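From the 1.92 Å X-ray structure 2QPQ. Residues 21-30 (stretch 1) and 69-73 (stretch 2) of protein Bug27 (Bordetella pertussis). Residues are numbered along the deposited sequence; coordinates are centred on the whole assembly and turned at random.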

ATOM      1  N   GLY A  21       5.654  -0.981  -5.830  1.00 19.73           N
ATOM      2  CA  GLY A  21       4.488  -1.504  -6.564  1.00 19.69           C
ATOM      3  C   GLY A  21       3.627  -0.404  -7.191  1.00 18.80           C
ATOM      4  O   GLY A  21       3.060  -0.591  -8.252  1.00 18.41           O
ATOM      5  N   THR A  22       3.501   0.740  -6.515  1.00 18.12           N
ATOM      6  CA  THR A  22       2.662   1.821  -7.021  1.00 18.13           C
ATOM      7  C   THR A  22       3.184   2.327  -8.382  1.00 17.59           C
ATOM      8  O   THR A  22       2.421   2.465  -9.349  1.00 17.14           O
ATOM      9  CB  THR A  22       2.573   2.972  -5.989  1.00 18.39           C
ATOM     10  OG1 THR A  22       2.107   2.433  -4.756  1.00 20.74           O
ATOM     11  CG2 THR A  22       1.584   4.032  -6.451  1.00 17.78           C
ATOM     12  N   ASP A  23       4.493   2.557  -8.456  1.00 16.87           N
ATOM     13  CA  ASP A  23       5.132   3.014  -9.706  1.00 17.63           C
ATOM     14  C   ASP A  23       5.027   1.898 -10.767  1.00 17.45           C
ATOM     15  O   ASP A  23       4.804   2.150 -11.945  1.00 17.38           O
ATOM     16  CB  ASP A  23       6.596   3.343  -9.432  1.00 17.43           C
ATOM     17  CG  ASP A  23       7.385   3.581 -10.691  1.00 21.32           C
ATOM     18  OD1 ASP A  23       7.418   4.735 -11.185  1.00 21.15           O
ATOM     19  OD2 ASP A  23       7.994   2.593 -11.187  1.00 23.81           O
ATOM     20  N   MET A  24       5.210   0.667 -10.332  1.00 17.42           N
ATOM     21  CA  MET A  24       5.214  -0.475 -11.276  1.00 18.21           C
ATOM     22  C   MET A  24       3.829  -0.568 -11.968  1.00 18.21           C
ATOM     23  O   MET A  24       3.725  -0.702 -13.195  1.00 17.66           O
ATOM     24  CB  MET A  24       5.500  -1.766 -10.503  1.00 18.35           C
ATOM     25  CG  MET A  24       5.430  -3.049 -11.361  1.00 22.59           C
ATOM     26  SD  MET A  24       3.787  -3.775 -11.565  1.00 27.66           S
ATOM     27  CE  MET A  24       3.526  -4.591  -9.986  1.00 23.33           C
ATOM     28  N   LEU A  25       2.772  -0.529 -11.164  1.00 17.79           N
ATOM     29  CA  LEU A  25       1.420  -0.582 -11.694  1.00 18.33           C
ATOM     30  C   LEU A  25       1.071   0.623 -12.576  1.00 19.14           C
ATOM     31  O   LEU A  25       0.466   0.462 -13.638  1.00 18.98           O
ATOM     32  CB  LEU A  25       0.426  -0.730 -10.559  1.00 18.76           C
ATOM     33  CG  LEU A  25       0.460  -2.015  -9.744  1.00 19.89           C
ATOM     34  CD1 LEU A  25      -0.303  -1.813  -8.415  1.00 18.80           C
ATOM     35  CD2 LEU A  25      -0.128  -3.201 -10.581  1.00 19.49           C
ATOM     36  N   ALA A  26       1.419   1.830 -12.131  1.00 19.30           N
ATOM     37  CA  ALA A  26       1.213   3.011 -12.972  1.00 19.43           C
ATOM     38  C   ALA A  26       1.907   2.863 -14.340  1.00 20.05           C
ATOM     39  O   ALA A  26       1.296   3.110 -15.379  1.00 19.76           O
ATOM     40  CB  ALA A  26       1.657   4.324 -12.233  1.00 18.71           C
ATOM     41  N   ARG A  27       3.155   2.408 -14.344  1.00 20.22           N
ATOM     42  CA  ARG A  27       3.907   2.250 -15.596  1.00 21.70           C
ATOM     43  C   ARG A  27       3.356   1.102 -16.458  1.00 23.02           C
ATOM     44  O   ARG A  27       3.348   1.217 -17.705  1.00 23.77           O
ATOM     45  CB  ARG A  27       5.422   2.086 -15.299  1.00 21.40           C
ATOM     46  CG  ARG A  27       5.984   3.367 -14.736  1.00 22.13           C
ATOM     47  CD  ARG A  27       7.452   3.327 -14.440  1.00 24.08           C
ATOM     48  NE  ARG A  27       7.865   4.631 -13.891  1.00 24.87           N
ATOM     49  CZ  ARG A  27       8.168   5.700 -14.615  1.00 25.99           C
ATOM     50  NH1 ARG A  27       8.126   5.638 -15.957  1.00 26.35           N
ATOM     51  NH2 ARG A  27       8.532   6.826 -14.001  1.00 23.54           N
ATOM     52  N   LEU A  28       2.858   0.040 -15.801  1.00 23.54           N
ATOM     53  CA  LEU A  28       2.229  -1.091 -16.505  1.00 24.82           C
ATOM     54  C   LEU A  28       0.938  -0.597 -17.198  1.00 25.58           C
ATOM     55  O   LEU A  28       0.737  -0.830 -18.413  1.00 26.85           O
ATOM     56  CB  LEU A  28       1.982  -2.271 -15.550  1.00 24.86           C
ATOM     57  CG  LEU A  28       1.355  -3.628 -15.956  1.00 25.99           C
ATOM     58  CD1 LEU A  28       2.251  -4.367 -16.926  1.00 29.61           C
ATOM     59  CD2 LEU A  28       1.127  -4.500 -14.748  1.00 24.87           C
ATOM     60  N   ILE A  29       0.081   0.078 -16.434  1.00 24.91           N
ATOM     61  CA  ILE A  29      -1.127   0.716 -16.982  1.00 25.67           C
ATOM     62  C   ILE A  29      -0.793   1.681 -18.119  1.00 26.55           C
ATOM     63  O   ILE A  29      -1.387   1.603 -19.205  1.00 27.12           O
ATOM     64  CB  ILE A  29      -1.983   1.439 -15.866  1.00 24.99           C
ATOM     65  CG1 ILE A  29      -2.598   0.433 -14.904  1.00 24.29           C
ATOM     66  CG2 ILE A  29      -3.140   2.291 -16.467  1.00 24.00           C
ATOM     67  CD1 ILE A  29      -2.970   1.076 -13.531  1.00 26.38           C
ATOM     68  N   GLY A  30       0.175   2.561 -17.888  1.00 26.89           N
ATOM     69  CA  GLY A  30       0.517   3.618 -18.830  1.00 29.22           C
ATOM     70  C   GLY A  30       0.937   3.088 -20.194  1.00 30.60           C
ATOM     71  O   GLY A  30       0.549   3.646 -21.226  1.00 30.23           O
TER
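Stretch 2 69-73: LMVNS

Stretch 2 carries a β-strand, residues 69-72, laid against one face of an α-helix, a small and largely apolar contact in which a single methionine, Met 70, meets most of the helical residues involved. Residues 21-30 are helical throughout, held by regular i to i+4 backbone hydrogen bonds such as Ala 26 N to Thr 22 O (3.0 Å) and Ile 29 N to Leu 25 O (2.8 Å). Residues 69-72 are extended, with phi between -86° and -126°. The strand runs roughly against the helix, its N-to-C direction making an angle of 142° with that of the helix, and the two axes approach to 8.4 Å. As a result the register descends the helix as the strand advances: the CA of Met 70 lies 6.3 Å from the CA of Ala 26, and the CA of Asn 72 lies 6.5 Å from the CA of Thr 22, one helical turn earlier.

The alternation of a strand decides which of its residues take part. The CA-to-CB bonds of Met 70 and Asn 72 point toward the helix, whereas that of Val 71, between them, points away. On the helix, Thr 22, Leu 25, Ala 26 and Ile 29 follow the three- and four-residue spacing that gathers side chains on one face, and all four direct CB toward the strand.

Met 70 suits its central place because its unbranched, flexible chain can spread over several neighbours. With chi1 and chi3 both t and chi2 p, its CG rests 3.7 Å from Ala 26 CB and 3.5 Å from Thr 22 CG2, its CE reaches 3.8 Å from Leu 25 CB, and its SD lies 4.4 Å from Ile 29 CD1. The small methyl of Ala 26 allows the backbones to come near at this point, while Leu 25 and Ile 29 offer apolar surface to the thioether end.

Thr 22 has a mixed character that fits the other end of the contact. Its CG2 methyl packs on Met 70 and also comes within 4.1 Å of Val 71 C, while its OG1 lies 2.7 Å from the atom modelled as Asn 72 OD1; the amide of Asn 72 is probably turned over, so the nature of this polar approach remains open. Asp 23 and Arg 27 take no part in the contact and form a salt bridge within the helix, Arg 27 NE donating to Asp 23 OD1 at 2.7 Å, one turn apart. The interface buries 272 Å² in all, counting both sides.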

ATOM      1  N   LEU A  69      -3.918  10.602 -10.482  1.00 14.48           N
ATOM      2  CA  LEU A  69      -3.000  10.402  -9.379  1.00 13.70           C
ATOM      3  C   LEU A  69      -2.946   8.918  -9.089  1.00 13.98           C
ATOM      4  O   LEU A  69      -3.973   8.313  -8.814  1.00 14.00           O
ATOM      5  CB  LEU A  69      -3.492  11.158  -8.132  1.00 13.51           C
ATOM      6  CG  LEU A  69      -2.454  11.133  -7.000  1.00 13.46           C
ATOM      7  CD1 LEU A  69      -1.227  12.035  -7.330  1.00 14.23           C
ATOM      8  CD2 LEU A  69      -3.154  11.574  -5.694  1.00 12.71           C
ATOM      9  N   MET A  70      -1.765   8.321  -9.215  1.00 14.30           N
ATOM     10  CA  MET A  70      -1.603   6.911  -8.834  1.00 14.96           C
ATOM     11  C   MET A  70      -1.297   6.834  -7.339  1.00 14.55           C
ATOM     12  O   MET A  70      -0.305   7.393  -6.895  1.00 15.94           O
ATOM     13  CB  MET A  70      -0.470   6.223  -9.618  1.00 14.44           C
ATOM     14  CG  MET A  70      -0.445   4.716  -9.247  1.00 14.91           C
ATOM     15  SD  MET A  70      -1.570   3.773 -10.343  1.00 21.41           S
ATOM     16  CE  MET A  70      -1.692   2.241  -9.458  1.00 18.56           C
ATOM     17  N   VAL A  71      -2.159   6.164  -6.592  1.00 14.30           N
ATOM     18  CA  VAL A  71      -2.103   6.120  -5.123  1.00 14.77           C
ATOM     19  C   VAL A  71      -1.993   4.696  -4.592  1.00 15.21           C
ATOM     20  O   VAL A  71      -2.398   3.712  -5.238  1.00 15.06           O
ATOM     21  CB  VAL A  71      -3.360   6.844  -4.443  1.00 14.22           C
ATOM     22  CG1 VAL A  71      -3.362   8.347  -4.779  1.00 12.57           C
ATOM     23  CG2 VAL A  71      -4.762   6.195  -4.884  1.00 13.12           C
ATOM     24  N   ASN A  72      -1.511   4.601  -3.365  1.00 15.99           N
ATOM     25  CA  ASN A  72      -1.771   3.419  -2.583  1.00 16.55           C
ATOM     26  C   ASN A  72      -2.391   3.843  -1.248  1.00 16.41           C
ATOM     27  O   ASN A  72      -2.663   5.028  -1.035  1.00 16.75           O
ATOM     28  CB  ASN A  72      -0.502   2.575  -2.410  1.00 16.84           C
ATOM     29  CG  ASN A  72       0.618   3.335  -1.723  1.00 18.67           C
ATOM     30  OD1 ASN A  72       1.660   3.605  -2.324  1.00 25.07           O
ATOM     31  ND2 ASN A  72       0.425   3.660  -0.480  1.00 14.37           N
ATOM     32  N   SER A  73      -2.639   2.880  -0.373  1.00 15.52           N
ATOM     33  CA  SER A  73      -3.225   3.135   0.957  1.00 16.12           C
ATOM     34  C   SER A  73      -2.598   4.285   1.749  1.00 15.88           C
ATOM     35  O   SER A  73      -3.299   4.947   2.509  1.00 15.52           O
ATOM     36  CB  SER A  73      -3.224   1.848   1.783  1.00 15.68           C
ATOM     37  OG  SER A  73      -4.148   0.960   1.214  1.00 15.16           O
TER